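Local coordinates for protein ATP:cob(I)alamin adenosyltransferase (Salmonella enterica subsp. enterica serovar Livingstone, PDB 5CX7) that binds heme through its C-terminal domain and, as a whole enzyme, probably converts cob(I)alamin to adenosylcobalamin, the cofactor of propanediol dehydratase, at residues Val35-His43 and Ile115-Ser123. Sequence-based numbering, arbitrary orientation.
Sequences VVVSIVDAH and ILIGGLGIS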
# COMPACT_ATOMS: atom_id res chain seq x y z
N VAL E 35 19.11 11.74 16.98
CA VAL E 35 18.12 12.06 15.96
C VAL E 35 18.44 11.41 14.64
O VAL E 35 19.55 10.94 14.39
CB VAL E 35 17.91 13.59 15.79
CG1 VAL E 35 17.43 14.22 17.10
CG2 VAL E 35 19.17 14.29 15.27
N VAL E 36 17.43 11.46 13.75
CA VAL E 36 17.62 11.28 12.39
C VAL E 36 17.54 12.66 11.71
O VAL E 36 16.67 13.45 12.01
CB VAL E 36 16.53 10.33 11.76
CG1 VAL E 36 16.68 10.23 10.23
CG2 VAL E 36 16.58 8.97 12.36
N VAL E 37 18.45 12.88 10.76
CA VAL E 37 18.58 14.12 9.96
C VAL E 37 18.31 13.79 8.55
O VAL E 37 18.83 12.80 8.04
CB VAL E 37 20.03 14.70 9.97
CG1 VAL E 37 20.14 15.97 9.18
CG2 VAL E 37 20.51 14.89 11.39
N SER E 38 17.46 14.56 7.92
CA SER E 38 17.14 14.31 6.57
C SER E 38 17.10 15.61 5.81
O SER E 38 16.55 16.59 6.26
CB SER E 38 15.75 13.58 6.44
OG SER E 38 15.33 13.55 5.05
N ILE E 39 17.66 15.57 4.63
CA ILE E 39 17.66 16.72 3.70
C ILE E 39 17.06 16.20 2.38
O ILE E 39 17.52 15.23 1.85
CB ILE E 39 19.05 17.30 3.45
CG1 ILE E 39 19.71 17.69 4.79
CG2 ILE E 39 18.97 18.52 2.57
CD1 ILE E 39 21.17 18.03 4.70
N VAL E 40 16.12 16.99 1.87
CA VAL E 40 15.58 16.80 0.53
C VAL E 40 15.90 18.04 -0.33
O VAL E 40 16.19 19.11 0.18
CB VAL E 40 14.07 16.50 0.51
CG1 VAL E 40 13.73 15.29 1.34
CG2 VAL E 40 13.27 17.70 0.95
N ASP E 41 15.97 17.84 -1.63
CA ASP E 41 16.18 18.93 -2.56
C ASP E 41 14.88 19.66 -2.85
O ASP E 41 13.82 19.35 -2.28
CB ASP E 41 16.95 18.46 -3.82
CG ASP E 41 16.11 17.58 -4.75
OD1 ASP E 41 14.88 17.47 -4.61
OD2 ASP E 41 16.77 16.98 -5.61
N ALA E 42 14.94 20.67 -3.71
CA ALA E 42 13.75 21.46 -4.03
C ALA E 42 12.63 20.67 -4.68
O ALA E 42 11.50 21.15 -4.70
CB ALA E 42 14.12 22.64 -4.95
N HIS E 43 12.91 19.50 -5.22
CA HIS E 43 11.86 18.65 -5.82
C HIS E 43 11.39 17.58 -4.85
O HIS E 43 10.59 16.73 -5.18
CB HIS E 43 12.44 18.04 -7.11
CG HIS E 43 13.21 19.06 -7.89
ND1 HIS E 43 12.61 20.17 -8.45
CD2 HIS E 43 14.54 19.22 -8.08
CE1 HIS E 43 13.53 20.94 -8.99
NE2 HIS E 43 14.71 20.39 -8.77
N ILE E 115 14.44 31.68 -3.92
CA ILE E 115 14.30 30.40 -4.59
C ILE E 115 14.29 29.31 -3.51
O ILE E 115 15.18 29.26 -2.66
CB ILE E 115 15.45 30.14 -5.59
CG1 ILE E 115 15.53 31.26 -6.68
CG2 ILE E 115 15.33 28.77 -6.25
CD1 ILE E 115 14.34 31.29 -7.61
N LEU E 116 13.34 28.39 -3.64
CA LEU E 116 13.28 27.23 -2.76
C LEU E 116 14.35 26.25 -3.18
O LEU E 116 14.41 25.79 -4.32
CB LEU E 116 11.92 26.55 -2.88
CG LEU E 116 11.74 25.26 -2.04
CD1 LEU E 116 11.73 25.62 -0.58
CD2 LEU E 116 10.44 24.57 -2.44
N ILE E 117 15.22 25.86 -2.25
CA ILE E 117 16.32 24.95 -2.61
C ILE E 117 16.29 23.57 -1.93
O ILE E 117 17.11 22.72 -2.25
CB ILE E 117 17.74 25.61 -2.39
CG1 ILE E 117 18.01 26.04 -0.94
CG2 ILE E 117 17.88 26.86 -3.29
CD1 ILE E 117 19.46 26.55 -0.71
N GLY E 118 15.44 23.43 -0.92
CA GLY E 118 15.39 22.17 -0.21
C GLY E 118 14.59 22.27 1.05
O GLY E 118 13.95 23.26 1.33
N GLY E 119 14.69 21.19 1.79
CA GLY E 119 14.00 20.97 3.02
C GLY E 119 14.86 20.17 3.96
O GLY E 119 15.61 19.29 3.56
N LEU E 120 14.79 20.56 5.22
CA LEU E 120 15.51 19.84 6.29
C LEU E 120 14.50 19.32 7.28
O LEU E 120 13.63 20.05 7.71
CB LEU E 120 16.50 20.80 6.99
CG LEU E 120 17.14 20.30 8.27
CD1 LEU E 120 18.20 19.31 7.95
CD2 LEU E 120 17.74 21.46 9.09
N GLY E 121 14.70 18.11 7.73
CA GLY E 121 13.88 17.50 8.74
C GLY E 121 14.63 16.77 9.82
O GLY E 121 15.61 16.08 9.56
N ILE E 122 14.19 16.98 11.05
CA ILE E 122 14.79 16.38 12.23
C ILE E 122 13.72 15.69 13.05
O ILE E 122 12.67 16.25 13.27
CB ILE E 122 15.41 17.45 13.20
CG1 ILE E 122 16.45 18.34 12.44
CG2 ILE E 122 16.04 16.78 14.38
CD1 ILE E 122 17.71 17.58 11.93
N SER E 123 14.03 14.48 13.50
CA SER E 123 13.17 13.80 14.39
C SER E 123 13.97 12.97 15.34
O SER E 123 15.01 12.41 15.01
CB SER E 123 12.17 12.85 13.61
OG SER E 123 11.29 12.22 14.56
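Val36, Ser38 and Val40 are each joined by two backbone hydrogen bonds to Ser123, Gly121 and Gly119, respectively, pairing strands 36-41 and 115-123 antiparallel. The tightest, Gly121 N to Ser38 O at 2.8 Å, is met in the carbonyl plane; in the last pair, Val40 with Gly119, the Gly119 N lies 41° out of the plane of the Val40 carbonyl. Next to it Ile117 and Gly118 both face Leu110 of strand 107-112, a classic beta bulge on the far edge of strand 115-123. CA-H...O contacts fill the intervals, the shortest from Ile39 CA to Gly119 O (3.3 Å).

Apolar packing is concentrated on the face of Val37, Ile39, Leu120 and Ile122. Ile122 and Val37 lie side by side, CD1 of Ile122 reaching CG2 of Val37 at 3.9 Å. Leu120, its CG swung opposite the backbone N (chi1 170°), lays CD1 over Ser38 O (3.6 Å) and slantwise against Ile39 CG1 (3.9 Å) and Val37 CG1 (4.1 Å). Just before the strand, Val35 sets CB against Ile122 CG2 (4.0 Å). Helices 14-31 and 127-139 cover this face, Ala24 meeting Val37 and Ala134 meeting Ile122.

On the opposite face, Val40 and Ser38 pair with Gly119 and Gly121, which add no side chain; helix 59-72 covers Ser38 and Val36 with Pro64 and Ala63. Ser123 OG bonds to Ser59 and a glycerol. Beyond the pairing, Ala42 CB rests on Leu116 O (3.2 Å), and Asp41 OD1 accepts from His43 N, an Asx turn, and from Thr45 N, at the turn into strand 46-51.

These are the two central strands of the 2-1-4-3 antiparallel sheet in the GAF-like HbpS fold, with helix 14-31, which carries the probable axial heme ligand His18, packed on one face.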